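Local coordinates for aminotransferase, class V family protein (Trichomonas vaginalis, PDB 5F8V) that probably catalyses the pyridoxal-phosphate-dependent transamination of O-phospho-L-serine with 2-oxoglutarate in serine biosynthesis, at residues A[8-13]-A[333-338]; A[70-75]-A[212-217]; A[79-84]-A[231-236]; A[305-310]-A[345-350]. All blocks are in the same frame, centred on the assembly; numbering follows the deposited sequence.

Interaction 1 (A[8-13]-A[333-338]); sequences NFSAGP and LLTLKG
F9 carries most of this contact, with its backbone N-H and its ring both turned to the 333-338 segment. The amide N of F9 gives a 3.0 Å hydrogen bond to L334 O, and that same oxygen lies in the plane of the F9 ring, at its edge, 3.9 Å from CD2. Leucines meet the ring elsewhere: L333 CD2 touches F9 CE2 at 3.7 Å near the ring plane, while L336 lies alongside with CD2 over one face. With CG anti to its own carbonyl carbon (chi1 -65°), F9 points the same way as both leucines, side by side with them. The F9 bond belongs to a two-stranded parallel sheet, 7-8 beside 333-334, in which N8 pairs with L334. Past the strand end the chains still touch, T335 CG2 packing on S10 CA at 3.8 Å. Turns then shape the 8-13 segment. In an Asx turn N8 OD1 takes the S10 amide N at 3.1 Å, the donor standing above the carbonyl plane; in an ST turn S10 OG accepts from G12 N and itself donates to P13 O at 2.8 Å, just beyond a cis peptide. Farther out, N8 ND2 bonds to E40 O of the second subunit, and helix 355-367 covers F9 through A357.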
loop_
_atom_site.group_PDB
_atom_site.type_symbol
_atom_site.label_atom_id
_atom_site.label_comp_id
_atom_site.label_asym_id
_atom_site.label_seq_id
_atom_site.Cartn_x
_atom_site.Cartn_y
_atom_site.Cartn_z
ATOM N N ASN A 8 -8.423 7.307 22.122
ATOM C CA ASN A 8 -7.671 7.688 20.940
ATOM C C ASN A 8 -8.536 8.489 19.958
ATOM O O ASN A 8 -9.426 7.935 19.313
ATOM C CB ASN A 8 -7.135 6.413 20.284
ATOM C CG ASN A 8 -6.264 6.681 19.070
ATOM O OD1 ASN A 8 -5.853 7.805 18.806
ATOM N ND2 ASN A 8 -5.985 5.629 18.323
ATOM N N PHE A 9 -8.258 9.789 19.851
ATOM C CA PHE A 9 -8.982 10.658 18.933
ATOM C C PHE A 9 -8.176 11.018 17.679
ATOM O O PHE A 9 -8.435 12.037 17.062
ATOM C CB PHE A 9 -9.440 11.910 19.679
ATOM C CG PHE A 9 -10.440 11.634 20.759
ATOM C CD1 PHE A 9 -11.790 11.504 20.453
ATOM C CD2 PHE A 9 -10.041 11.503 22.077
ATOM C CE1 PHE A 9 -12.723 11.239 21.451
ATOM C CE2 PHE A 9 -10.966 11.245 23.077
ATOM C CZ PHE A 9 -12.314 11.123 22.767
ATOM N N SER A 10 -7.221 10.174 17.280
ATOM C CA SER A 10 -6.430 10.449 16.090
ATOM C C SER A 10 -7.310 10.492 14.848
ATOM O O SER A 10 -8.174 9.640 14.665
ATOM C CB SER A 10 -5.337 9.411 15.882
ATOM O OG SER A 10 -4.663 9.674 14.660
ATOM N N ALA A 11 -7.059 11.487 14.004
ATOM C CA ALA A 11 -7.794 11.677 12.765
ATOM C C ALA A 11 -7.454 10.626 11.710
ATOM O O ALA A 11 -8.238 10.411 10.801
ATOM C CB ALA A 11 -7.534 13.072 12.211
ATOM N N GLY A 12 -6.294 9.988 11.812
ATOM C CA GLY A 12 -5.864 9.013 10.798
ATOM C C GLY A 12 -4.358 8.762 10.805
ATOM O O GLY A 12 -3.602 9.720 10.661
ATOM N N PRO A 13 -3.885 7.517 10.961
ATOM C CA PRO A 13 -4.695 6.337 11.249
ATOM C C PRO A 13 -5.403 6.421 12.599
ATOM O O PRO A 13 -4.994 7.184 13.488
ATOM C CB PRO A 13 -3.672 5.195 11.232
ATOM C CG PRO A 13 -2.619 5.670 10.310
ATOM C CD PRO A 13 -2.531 7.149 10.509
ATOM N N LEU A 333 -6.618 11.317 27.023
ATOM C CA LEU A 333 -7.441 11.700 25.878
ATOM C C LEU A 333 -6.427 12.194 24.850
ATOM O O LEU A 333 -5.924 13.304 24.963
ATOM C CB LEU A 333 -8.439 12.796 26.259
ATOM C CG LEU A 333 -9.490 12.441 27.315
ATOM C CD1 LEU A 333 -10.022 13.691 27.993
ATOM C CD2 LEU A 333 -10.627 11.636 26.702
ATOM N N LEU A 334 -6.099 11.342 23.884
ATOM C CA LEU A 334 -4.944 11.561 23.011
ATOM C C LEU A 334 -5.315 12.097 21.629
ATOM O O LEU A 334 -6.329 11.703 21.048
ATOM C CB LEU A 334 -4.161 10.255 22.853
ATOM C CG LEU A 334 -3.603 9.642 24.155
ATOM C CD1 LEU A 334 -2.856 8.354 23.845
ATOM C CD2 LEU A 334 -2.697 10.617 24.887
ATOM N N THR A 335 -4.455 12.983 21.124
ATOM C CA THR A 335 -4.544 13.574 19.780
ATOM C C THR A 335 -5.813 14.409 19.597
ATOM O O THR A 335 -6.520 14.324 18.586
ATOM C CB THR A 335 -4.370 12.506 18.676
ATOM O OG1 THR A 335 -3.278 11.649 19.019
ATOM C CG2 THR A 335 -4.069 13.152 17.304
ATOM N N LEU A 336 -6.084 15.229 20.607
ATOM C CA LEU A 336 -7.105 16.263 20.511
ATOM C C LEU A 336 -6.536 17.549 19.922
ATOM O O LEU A 336 -7.272 18.498 19.707
ATOM C CB LEU A 336 -7.757 16.496 21.879
ATOM C CG LEU A 336 -8.793 15.400 22.160
ATOM C CD1 LEU A 336 -8.945 15.136 23.631
ATOM C CD2 LEU A 336 -10.141 15.745 21.540
ATOM N N LYS A 337 -5.227 17.571 19.657
ATOM C CA LYS A 337 -4.582 18.663 18.935
ATOM C C LYS A 337 -5.117 18.721 17.506
ATOM O O LYS A 337 -5.066 17.723 16.786
ATOM C CB LYS A 337 -3.068 18.441 18.920
ATOM C CG LYS A 337 -2.254 19.547 18.274
ATOM C CD LYS A 337 -0.768 19.339 18.523
ATOM C CE LYS A 337 0.030 20.611 18.274
ATOM N NZ LYS A 337 1.442 20.436 18.721
ATOM N N GLY A 338 -5.634 19.881 17.109
ATOM C CA GLY A 338 -6.180 20.065 15.765
ATOM C C GLY A 338 -5.081 20.038 14.718
ATOM O O GLY A 338 -3.897 20.156 15.055
#

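Interaction 2 (A[70-75]-A[212-217]); sequences NILFVA and VIIRKD
N70 and L72 pair with I214 and V212 through four backbone hydrogen bonds, two for each pair, in an antiparallel ladder whose short strand axes run at 151°. The shortest is L72 N to V212 O at 2.7 Å; N70 N to I214 O follows at 2.8 Å. Between these pairs I71 faces I213 as a non-hydrogen-bonded pair, and I213 CA-H points to N70 O, 3.4 Å from CA to oxygen.

Apolar contacts gather on the face that holds L72, V212 and I214. The side chains of L72 and I214 cross obliquely, CD1 to CD1 at 3.8 Å, and V74 CG2 meets V212 CG2 at 3.7 Å. The other face has the looser I71 CG1 to I213 CG1 contact at 4.3 Å.

At the strand end N70 and K216 cross at about a right angle, the amide lying against the lysine's methylenes: OD1 of N70 is 3.3 Å from K216 CE, while K216 NZ goes on to E67 O.

Strand 69-75 is outermost within this chain in the seven-stranded mixed sheet of the large PLP-binding domain. Helix 46-63 packs on I71, helix 233-238 on L72 and I214, and helix 78-89 on V74 and V212.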
loop_
_atom_site.group_PDB
_atom_site.type_symbol
_atom_site.label_atom_id
_atom_site.label_comp_id
_atom_site.label_asym_id
_atom_site.label_seq_id
_atom_site.Cartn_x
_atom_site.Cartn_y
_atom_site.Cartn_z
ATOM N N ASN A 70 -18.256 -2.281 -9.854
ATOM C CA ASN A 70 -17.110 -3.089 -9.416
ATOM C C ASN A 70 -16.594 -2.588 -8.063
ATOM O O ASN A 70 -16.702 -1.398 -7.768
ATOM C CB ASN A 70 -15.955 -3.004 -10.417
ATOM C CG ASN A 70 -16.338 -3.493 -11.801
ATOM O OD1 ASN A 70 -16.672 -4.657 -11.984
ATOM N ND2 ASN A 70 -16.278 -2.606 -12.778
ATOM N N ILE A 71 -16.024 -3.497 -7.269
ATOM C CA ILE A 71 -15.407 -3.164 -5.986
ATOM C C ILE A 71 -13.933 -3.526 -6.073
ATOM O O ILE A 71 -13.590 -4.665 -6.405
ATOM C CB ILE A 71 -16.082 -3.903 -4.804
ATOM C CG1 ILE A 71 -17.576 -3.544 -4.728
ATOM C CG2 ILE A 71 -15.396 -3.548 -3.483
ATOM C CD1 ILE A 71 -18.372 -4.354 -3.720
ATOM N N LEU A 72 -13.060 -2.556 -5.787
ATOM C CA LEU A 72 -11.612 -2.789 -5.799
ATOM C C LEU A 72 -11.003 -2.583 -4.423
ATOM O O LEU A 72 -11.401 -1.695 -3.689
ATOM C CB LEU A 72 -10.914 -1.842 -6.785
ATOM C CG LEU A 72 -11.411 -1.765 -8.226
ATOM C CD1 LEU A 72 -10.484 -0.864 -9.027
ATOM C CD2 LEU A 72 -11.487 -3.134 -8.880
ATOM N N PHE A 73 -10.043 -3.433 -4.088
ATOM C CA PHE A 73 -9.080 -3.184 -3.026
ATOM C C PHE A 73 -7.775 -2.924 -3.745
ATOM O O PHE A 73 -7.334 -3.767 -4.536
ATOM C CB PHE A 73 -8.918 -4.409 -2.127
ATOM C CG PHE A 73 -10.140 -4.738 -1.325
ATOM C CD1 PHE A 73 -10.444 -4.014 -0.179
ATOM C CD2 PHE A 73 -10.987 -5.778 -1.705
ATOM C CE1 PHE A 73 -11.573 -4.316 0.573
ATOM C CE2 PHE A 73 -12.120 -6.079 -0.957
ATOM C CZ PHE A 73 -12.414 -5.351 0.180
ATOM N N VAL A 74 -7.158 -1.775 -3.479
ATOM C CA VAL A 74 -5.894 -1.398 -4.131
ATOM C C VAL A 74 -4.827 -0.952 -3.140
ATOM O O VAL A 74 -5.135 -0.515 -2.031
ATOM C CB VAL A 74 -6.109 -0.297 -5.194
ATOM C CG1 VAL A 74 -6.845 -0.886 -6.387
ATOM C CG2 VAL A 74 -6.875 0.905 -4.626
ATOM N N ALA A 75 -3.566 -1.106 -3.537
ATOM C CA ALA A 75 -2.445 -0.564 -2.780
ATOM C C ALA A 75 -2.486 0.951 -2.913
ATOM O O ALA A 75 -2.933 1.465 -3.930
ATOM C CB ALA A 75 -1.126 -1.102 -3.311
ATOM N N VAL A 212 -11.859 1.255 -3.856
ATOM C CA VAL A 212 -12.399 2.033 -4.966
ATOM C C VAL A 212 -13.620 1.284 -5.505
ATOM O O VAL A 212 -13.535 0.099 -5.839
ATOM C CB VAL A 212 -11.357 2.268 -6.083
ATOM C CG1 VAL A 212 -11.835 3.353 -7.036
ATOM C CG2 VAL A 212 -10.005 2.659 -5.500
ATOM N N ILE A 213 -14.754 1.977 -5.557
ATOM C CA ILE A 213 -16.009 1.423 -6.055
ATOM C C ILE A 213 -16.375 2.201 -7.303
ATOM O O ILE A 213 -16.536 3.422 -7.233
ATOM C CB ILE A 213 -17.126 1.532 -4.994
ATOM C CG1 ILE A 213 -16.790 0.628 -3.800
ATOM C CG2 ILE A 213 -18.486 1.168 -5.593
ATOM C CD1 ILE A 213 -17.730 0.762 -2.616
ATOM N N ILE A 214 -16.512 1.501 -8.437
ATOM C CA ILE A 214 -16.633 2.149 -9.758
ATOM C C ILE A 214 -17.840 1.638 -10.540
ATOM O O ILE A 214 -18.022 0.425 -10.674
ATOM C CB ILE A 214 -15.375 1.908 -10.630
ATOM C CG1 ILE A 214 -14.099 2.258 -9.852
ATOM C CG2 ILE A 214 -15.464 2.708 -11.939
ATOM C CD1 ILE A 214 -12.810 1.803 -10.503
ATOM N N ARG A 215 -18.647 2.563 -11.068
ATOM C CA ARG A 215 -19.792 2.203 -11.914
ATOM C C ARG A 215 -19.235 1.692 -13.256
ATOM O O ARG A 215 -18.364 2.334 -13.843
ATOM C CB ARG A 215 -20.703 3.421 -12.132
ATOM C CG ARG A 215 -22.141 3.084 -12.519
ATOM C CD ARG A 215 -22.705 4.078 -13.524
ATOM N NE ARG A 215 -23.122 5.357 -12.973
ATOM C CZ ARG A 215 -23.153 6.515 -13.639
ATOM N NH1 ARG A 215 -22.790 6.604 -14.922
ATOM N NH2 ARG A 215 -23.554 7.612 -13.003
ATOM N N LYS A 216 -19.731 0.548 -13.724
ATOM C CA LYS A 216 -19.108 -0.174 -14.859
ATOM C C LYS A 216 -18.974 0.592 -16.186
ATOM O O LYS A 216 -17.956 0.440 -16.865
ATOM C CB LYS A 216 -19.804 -1.527 -15.098
ATOM C CG LYS A 216 -19.420 -2.568 -14.071
ATOM C CD LYS A 216 -20.246 -3.834 -14.184
ATOM C CE LYS A 216 -19.761 -4.860 -13.178
ATOM N NZ LYS A 216 -20.676 -6.024 -13.082
ATOM N N ASP A 217 -19.971 1.398 -16.555
ATOM C CA ASP A 217 -19.878 2.227 -17.784
ATOM C C ASP A 217 -18.823 3.346 -17.711
ATOM O O ASP A 217 -18.363 3.819 -18.757
ATOM C CB ASP A 217 -21.241 2.823 -18.199
ATOM C CG ASP A 217 -21.829 3.745 -17.147
ATOM O OD1 ASP A 217 -21.722 3.369 -15.965
ATOM O OD2 ASP A 217 -22.387 4.815 -17.485
#

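Interaction 3 (A[79-84]-A[231-236]); sequences SLQFSA and MDYRIQ
Helix 78-89, whose S79 OG bonds to the cofactor phosphate of the PLP-lysine at position 202, is met here by Y233, in the first turn of helix 233-238, and by M231 just ahead of it. Y233 OH donates to Q81 OE1 at 2.6 Å. The donor lies in the amide carbonyl plane, on a lone pair, and the oxygen in turn sits in the plane of the tyrosine ring at its edge; amide and ring planes are 33° apart. The glutamine chain bends at chi2 (-41°), setting CD.

A84 CB fits between the two partners, 3.5 Å from Y233 OH and 3.8 Å from M231 CE. The M231 chain is extended to SD and then bends (chi3 60°), bringing CE to L80 CD1 at 3.8 Å as the two side chains cross.

D232 is the N-cap: its OD1 takes R234 N at 3.2 Å and the R234 NH1 salt bridge at 2.8 Å, from opposite faces of the carboxylate plane. N88 of helix 78-89 bonds across to M231 O and Y233 N. M231 packs on M231 of the second subunit, which L80 and S83 also touch. Beside this dimer interface, an N-capped helix start packs against the phosphate-holding helix of a PLP-dependent aminotransferase.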
loop_
_atom_site.group_PDB
_atom_site.type_symbol
_atom_site.label_atom_id
_atom_site.label_comp_id
_atom_site.label_asym_id
_atom_site.label_seq_id
_atom_site.Cartn_x
_atom_site.Cartn_y
_atom_site.Cartn_z
ATOM N N SER A 79 -4.495 9.764 -1.585
ATOM C CA SER A 79 -3.747 10.706 -2.425
ATOM C C SER A 79 -3.317 10.120 -3.768
ATOM O O SER A 79 -3.263 10.838 -4.767
ATOM C CB SER A 79 -2.523 11.244 -1.691
ATOM O OG SER A 79 -2.901 11.825 -0.456
ATOM N N LEU A 80 -3.007 8.829 -3.793
ATOM C CA LEU A 80 -2.739 8.142 -5.058
ATOM C C LEU A 80 -3.993 8.080 -5.940
ATOM O O LEU A 80 -3.894 8.212 -7.168
ATOM C CB LEU A 80 -2.183 6.725 -4.807
ATOM C CG LEU A 80 -1.624 5.998 -6.043
ATOM C CD1 LEU A 80 -0.443 6.751 -6.652
ATOM C CD2 LEU A 80 -1.220 4.571 -5.701
ATOM N N GLN A 81 -5.169 7.907 -5.326
ATOM C CA GLN A 81 -6.419 7.882 -6.094
ATOM C C GLN A 81 -6.777 9.273 -6.646
ATOM O O GLN A 81 -7.377 9.357 -7.714
ATOM C CB GLN A 81 -7.599 7.293 -5.303
ATOM C CG GLN A 81 -7.330 6.003 -4.523
ATOM C CD GLN A 81 -6.468 4.997 -5.265
ATOM O OE1 GLN A 81 -6.678 4.735 -6.451
ATOM N NE2 GLN A 81 -5.496 4.416 -4.563
ATOM N N PHE A 82 -6.374 10.351 -5.971
ATOM C CA PHE A 82 -6.507 11.709 -6.562
ATOM C C PHE A 82 -5.853 11.787 -7.951
ATOM O O PHE A 82 -6.361 12.456 -8.844
ATOM C CB PHE A 82 -5.866 12.821 -5.707
ATOM C CG PHE A 82 -6.407 12.967 -4.307
ATOM C CD1 PHE A 82 -7.594 12.361 -3.879
ATOM C CD2 PHE A 82 -5.720 13.790 -3.404
ATOM C CE1 PHE A 82 -8.051 12.538 -2.586
ATOM C CE2 PHE A 82 -6.185 13.971 -2.115
ATOM C CZ PHE A 82 -7.351 13.345 -1.707
ATOM N N SER A 83 -4.712 11.124 -8.110
ATOM C CA SER A 83 -4.024 11.057 -9.395
ATOM C C SER A 83 -4.749 10.132 -10.370
ATOM O O SER A 83 -4.957 10.493 -11.531
ATOM C CB SER A 83 -2.599 10.567 -9.206
ATOM O OG SER A 83 -1.928 11.322 -8.220
ATOM N N ALA A 84 -5.149 8.958 -9.890
ATOM C CA ALA A 84 -5.766 7.940 -10.740
ATOM C C ALA A 84 -7.132 8.349 -11.283
ATOM O O ALA A 84 -7.487 7.959 -12.390
ATOM C CB ALA A 84 -5.853 6.605 -10.007
ATOM N N MET A 231 -2.508 1.458 -11.876
ATOM C CA MET A 231 -3.481 2.511 -11.590
ATOM C C MET A 231 -4.588 2.642 -12.646
ATOM O O MET A 231 -5.443 3.535 -12.532
ATOM C CB MET A 231 -2.755 3.855 -11.436
ATOM C CG MET A 231 -1.761 3.898 -10.285
ATOM S SD MET A 231 -0.754 5.393 -10.276
ATOM C CE MET A 231 -2.010 6.654 -10.110
ATOM N N ASP A 232 -4.565 1.790 -13.674
ATOM C CA ASP A 232 -5.664 1.688 -14.632
ATOM C C ASP A 232 -6.668 0.739 -14.008
ATOM O O ASP A 232 -6.383 -0.453 -13.853
ATOM C CB ASP A 232 -5.163 1.154 -15.980
ATOM C CG ASP A 232 -6.238 1.158 -17.074
ATOM O OD1 ASP A 232 -7.457 1.241 -16.786
ATOM O OD2 ASP A 232 -5.849 1.056 -18.252
ATOM N N TYR A 233 -7.832 1.264 -13.634
ATOM C CA TYR A 233 -8.802 0.485 -12.876
ATOM C C TYR A 233 -9.397 -0.681 -13.681
ATOM O O TYR A 233 -9.802 -1.679 -13.090
ATOM C CB TYR A 233 -9.915 1.370 -12.307
ATOM C CG TYR A 233 -9.497 2.365 -11.225
ATOM C CD1 TYR A 233 -8.692 1.986 -10.143
ATOM C CD2 TYR A 233 -9.950 3.685 -11.266
ATOM C CE1 TYR A 233 -8.333 2.903 -9.152
ATOM C CE2 TYR A 233 -9.599 4.603 -10.285
ATOM C CZ TYR A 233 -8.798 4.216 -9.230
ATOM O OH TYR A 233 -8.471 5.156 -8.263
ATOM N N ARG A 234 -9.439 -0.555 -15.010
ATOM C CA ARG A 234 -9.807 -1.669 -15.904
ATOM C C ARG A 234 -8.894 -2.868 -15.697
ATOM O O ARG A 234 -9.367 -3.997 -15.600
ATOM C CB ARG A 234 -9.712 -1.250 -17.378
ATOM C CG ARG A 234 -10.738 -0.217 -17.795
ATOM C CD ARG A 234 -10.228 0.710 -18.889
ATOM N NE ARG A 234 -10.960 1.970 -18.839
ATOM C CZ ARG A 234 -10.752 2.946 -17.955
ATOM N NH1 ARG A 234 -9.794 2.851 -17.027
ATOM N NH2 ARG A 234 -11.501 4.042 -18.007
ATOM N N ILE A 235 -7.586 -2.608 -15.626
ATOM C CA ILE A 235 -6.591 -3.663 -15.374
ATOM C C ILE A 235 -6.853 -4.339 -14.017
ATOM O O ILE A 235 -6.761 -5.559 -13.920
ATOM C CB ILE A 235 -5.123 -3.138 -15.520
ATOM C CG1 ILE A 235 -4.654 -3.219 -16.979
ATOM C CG2 ILE A 235 -4.124 -3.949 -14.694
ATOM C CD1 ILE A 235 -5.511 -2.467 -17.968
ATOM N N GLN A 236 -7.184 -3.553 -12.986
ATOM C CA GLN A 236 -7.537 -4.106 -11.665
ATOM C C GLN A 236 -8.769 -5.015 -11.736
ATOM O O GLN A 236 -8.738 -6.142 -11.248
ATOM C CB GLN A 236 -7.791 -2.991 -10.632
ATOM C CG GLN A 236 -6.563 -2.185 -10.226
ATOM C CD GLN A 236 -5.485 -3.010 -9.549
ATOM O OE1 GLN A 236 -5.752 -4.070 -8.975
ATOM N NE2 GLN A 236 -4.251 -2.530 -9.621
#

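Interaction 4 (A[305-310]-A[345-350])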
loop_
_atom_site.group_PDB
_atom_site.type_symbol
_atom_site.label_atom_id
_atom_site.label_comp_id
_atom_site.label_asym_id
_atom_site.label_seq_id
_atom_site.Cartn_x
_atom_site.Cartn_y
_atom_site.Cartn_z
ATOM N N MET A 305 -14.888 16.709 14.659
ATOM C CA MET A 305 -15.503 17.821 15.353
ATOM C C MET A 305 -14.416 18.788 15.781
ATOM O O MET A 305 -13.931 18.690 16.904
ATOM C CB MET A 305 -16.270 17.297 16.572
ATOM C CG MET A 305 -17.557 16.589 16.188
ATOM S SD MET A 305 -17.849 15.025 16.995
ATOM C CE MET A 305 -16.973 13.889 15.930
ATOM N N PRO A 306 -14.012 19.711 14.876
ATOM C CA PRO A 306 -13.092 20.751 15.324
ATOM C C PRO A 306 -13.771 21.688 16.315
ATOM O O PRO A 306 -14.999 21.829 16.318
ATOM C CB PRO A 306 -12.689 21.490 14.038
ATOM C CG PRO A 306 -13.668 21.077 13.001
ATOM C CD PRO A 306 -14.311 19.796 13.437
ATOM N N PHE A 307 -12.964 22.269 17.189
ATOM C CA PHE A 307 -13.422 23.327 18.084
ATOM C C PHE A 307 -12.222 24.114 18.584
ATOM O O PHE A 307 -11.093 23.632 18.560
ATOM C CB PHE A 307 -14.288 22.787 19.234
ATOM C CG PHE A 307 -13.616 21.760 20.110
ATOM C CD1 PHE A 307 -13.547 20.425 19.725
ATOM C CD2 PHE A 307 -13.109 22.115 21.359
ATOM C CE1 PHE A 307 -12.963 19.475 20.546
ATOM C CE2 PHE A 307 -12.514 21.171 22.186
ATOM C CZ PHE A 307 -12.446 19.847 21.787
ATOM N N PHE A 308 -12.479 25.343 18.999
ATOM C CA PHE A 308 -11.425 26.302 19.275
ATOM C C PHE A 308 -11.668 27.056 20.561
ATOM O O PHE A 308 -12.779 27.086 21.085
ATOM C CB PHE A 308 -11.332 27.299 18.121
ATOM C CG PHE A 308 -10.950 26.676 16.818
ATOM C CD1 PHE A 308 -9.625 26.656 16.408
ATOM C CD2 PHE A 308 -11.917 26.116 15.995
ATOM C CE1 PHE A 308 -9.268 26.074 15.200
ATOM C CE2 PHE A 308 -11.567 25.526 14.793
ATOM C CZ PHE A 308 -10.240 25.504 14.394
ATOM N N ARG A 309 -10.606 27.695 21.041
ATOM C CA ARG A 309 -10.730 28.752 22.043
ATOM C C ARG A 309 -11.690 29.789 21.452
ATOM O O ARG A 309 -11.798 29.877 20.226
ATOM C CB ARG A 309 -9.373 29.414 22.308
ATOM C CG ARG A 309 -8.356 28.535 23.009
ATOM C CD ARG A 309 -6.970 29.166 23.080
ATOM N NE ARG A 309 -6.473 29.546 21.753
ATOM C CZ ARG A 309 -6.510 30.776 21.226
ATOM N NH1 ARG A 309 -7.008 31.818 21.901
ATOM N NH2 ARG A 309 -6.052 30.968 19.992
ATOM N N PRO A 310 -12.371 30.585 22.301
ATOM C CA PRO A 310 -13.416 31.509 21.816
ATOM C C PRO A 310 -13.053 32.385 20.597
ATOM O O PRO A 310 -13.919 32.643 19.748
ATOM C CB PRO A 310 -13.698 32.380 23.045
ATOM C CG PRO A 310 -13.373 31.501 24.194
ATOM C CD PRO A 310 -12.157 30.742 23.753
ATOM N N PHE A 345 -8.452 22.581 18.470
ATOM C CA PHE A 345 -8.772 21.212 18.899
ATOM C C PHE A 345 -9.681 20.478 17.921
ATOM O O PHE A 345 -10.464 21.105 17.212
ATOM C CB PHE A 345 -9.425 21.253 20.278
ATOM C CG PHE A 345 -8.905 22.360 21.146
ATOM C CD1 PHE A 345 -7.587 22.344 21.576
ATOM C CD2 PHE A 345 -9.716 23.437 21.500
ATOM C CE1 PHE A 345 -7.090 23.374 22.361
ATOM C CE2 PHE A 345 -9.221 24.468 22.283
ATOM C CZ PHE A 345 -7.909 24.435 22.714
ATOM N N ARG A 346 -9.586 19.150 17.908
ATOM C CA ARG A 346 -10.457 18.322 17.070
ATOM C C ARG A 346 -10.674 16.944 17.680
ATOM O O ARG A 346 -9.711 16.211 17.926
ATOM C CB ARG A 346 -9.860 18.194 15.660
ATOM C CG ARG A 346 -10.729 17.448 14.644
ATOM C CD ARG A 346 -10.060 17.305 13.275
ATOM N NE ARG A 346 -8.682 16.823 13.370
ATOM C CZ ARG A 346 -7.884 16.549 12.338
ATOM N NH1 ARG A 346 -8.310 16.646 11.078
ATOM N NH2 ARG A 346 -6.643 16.137 12.574
ATOM N N ALA A 347 -11.937 16.600 17.933
ATOM C CA ALA A 347 -12.295 15.230 18.287
ATOM C C ALA A 347 -12.651 14.510 16.998
ATOM O O ALA A 347 -13.601 14.899 16.310
ATOM C CB ALA A 347 -13.478 15.209 19.236
ATOM N N SER A 348 -11.868 13.489 16.661
ATOM C CA SER A 348 -12.185 12.577 15.566
ATOM C C SER A 348 -12.738 11.306 16.198
ATOM O O SER A 348 -12.072 10.708 17.040
ATOM C CB SER A 348 -10.940 12.289 14.727
ATOM O OG SER A 348 -10.427 13.474 14.149
ATOM N N CYS A 349 -13.968 10.939 15.822
ATOM C CA CYS A 349 -14.719 9.832 16.435
ATOM C C CYS A 349 -15.365 8.982 15.348
ATOM O O CYS A 349 -16.504 9.216 14.943
ATOM C CB CYS A 349 -15.813 10.355 17.373
ATOM S SG CYS A 349 -15.223 11.461 18.678
ATOM N N TYR A 350 -14.617 7.996 14.874
ATOM C CA TYR A 350 -15.094 7.121 13.815
ATOM C C TYR A 350 -15.908 5.998 14.446
ATOM O O TYR A 350 -16.200 6.045 15.645
ATOM C CB TYR A 350 -13.907 6.609 13.003
ATOM C CG TYR A 350 -13.070 7.724 12.420
ATOM C CD1 TYR A 350 -13.555 8.498 11.373
ATOM C CD2 TYR A 350 -11.794 8.007 12.913
ATOM C CE1 TYR A 350 -12.799 9.523 10.825
ATOM C CE2 TYR A 350 -11.032 9.035 12.377
ATOM C CZ TYR A 350 -11.539 9.784 11.325
ATOM O OH TYR A 350 -10.806 10.806 10.765
#
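F345 O accepts the F307 amide N at 2.8 Å, the donor above the carbonyl plane, and takes a CA-H contact from P306 as well. F307 O answers with a bond from F345 N, nearly along its C=O axis. At the other end M305 N reaches A347 O at 2.8 Å and A347 N reaches M305 O at 3.1 Å. P306, with no N-H to give, falls at the non-hydrogen-bonded pair opposite R346, CA to CA 4.0 Å, where the proline costs the ladder no bond.

With CG of F307 between its backbone N and carbonyl carbon (chi1 58°), the ring comes back over the strand pair. There F345 CB lies over one face of it in a CH-pi contact, 3.7 Å from the centroid, with M305 O in plane at the ring edge. The two rings meet obliquely, planes at 47°. This is the small antiparallel pair 304-307 with 345-348 in the C-terminal part of the chain, and the phenylalanine side of it faces helices: F324 of helix 318-329 meets the F345 ring edge-to-face, while M365 of helix 355-367 touches F307. M305, bent at chi2 and chi3, lays its CE 3.5 Å from A347 O and 4.0 Å from C349 CB.

Beyond the strand, R309 crosses F345 at about a right angle, CG to CZ 4.1 Å. Its guanidinium is held elsewhere, by salt bridges to D311 and D321 and a bond to N315 O.

The four contacts form two touching pairs on opposite sides of the chain's centre. Interactions 2 and 3 have centres about 9 Å apart: helix 78-89 follows strand 69-75, and helix 233-238 is the next helix after strand 209-215, so the same two stretches of chain meet twice, as sheet and as helices, with L72 and I214 packed on Y233. Interactions 1 and 4, centres also about 9 Å apart, share L336 O to R346 N and A11 O to Y350 OH bonds. Interaction 1 joins the N-terminal segment to the C-terminal part and so spans both contacts of the cofactor-binding domain, whose centres lie about 30 and 29 Å from its own. Interactions 1 and 3 both reach the second subunit.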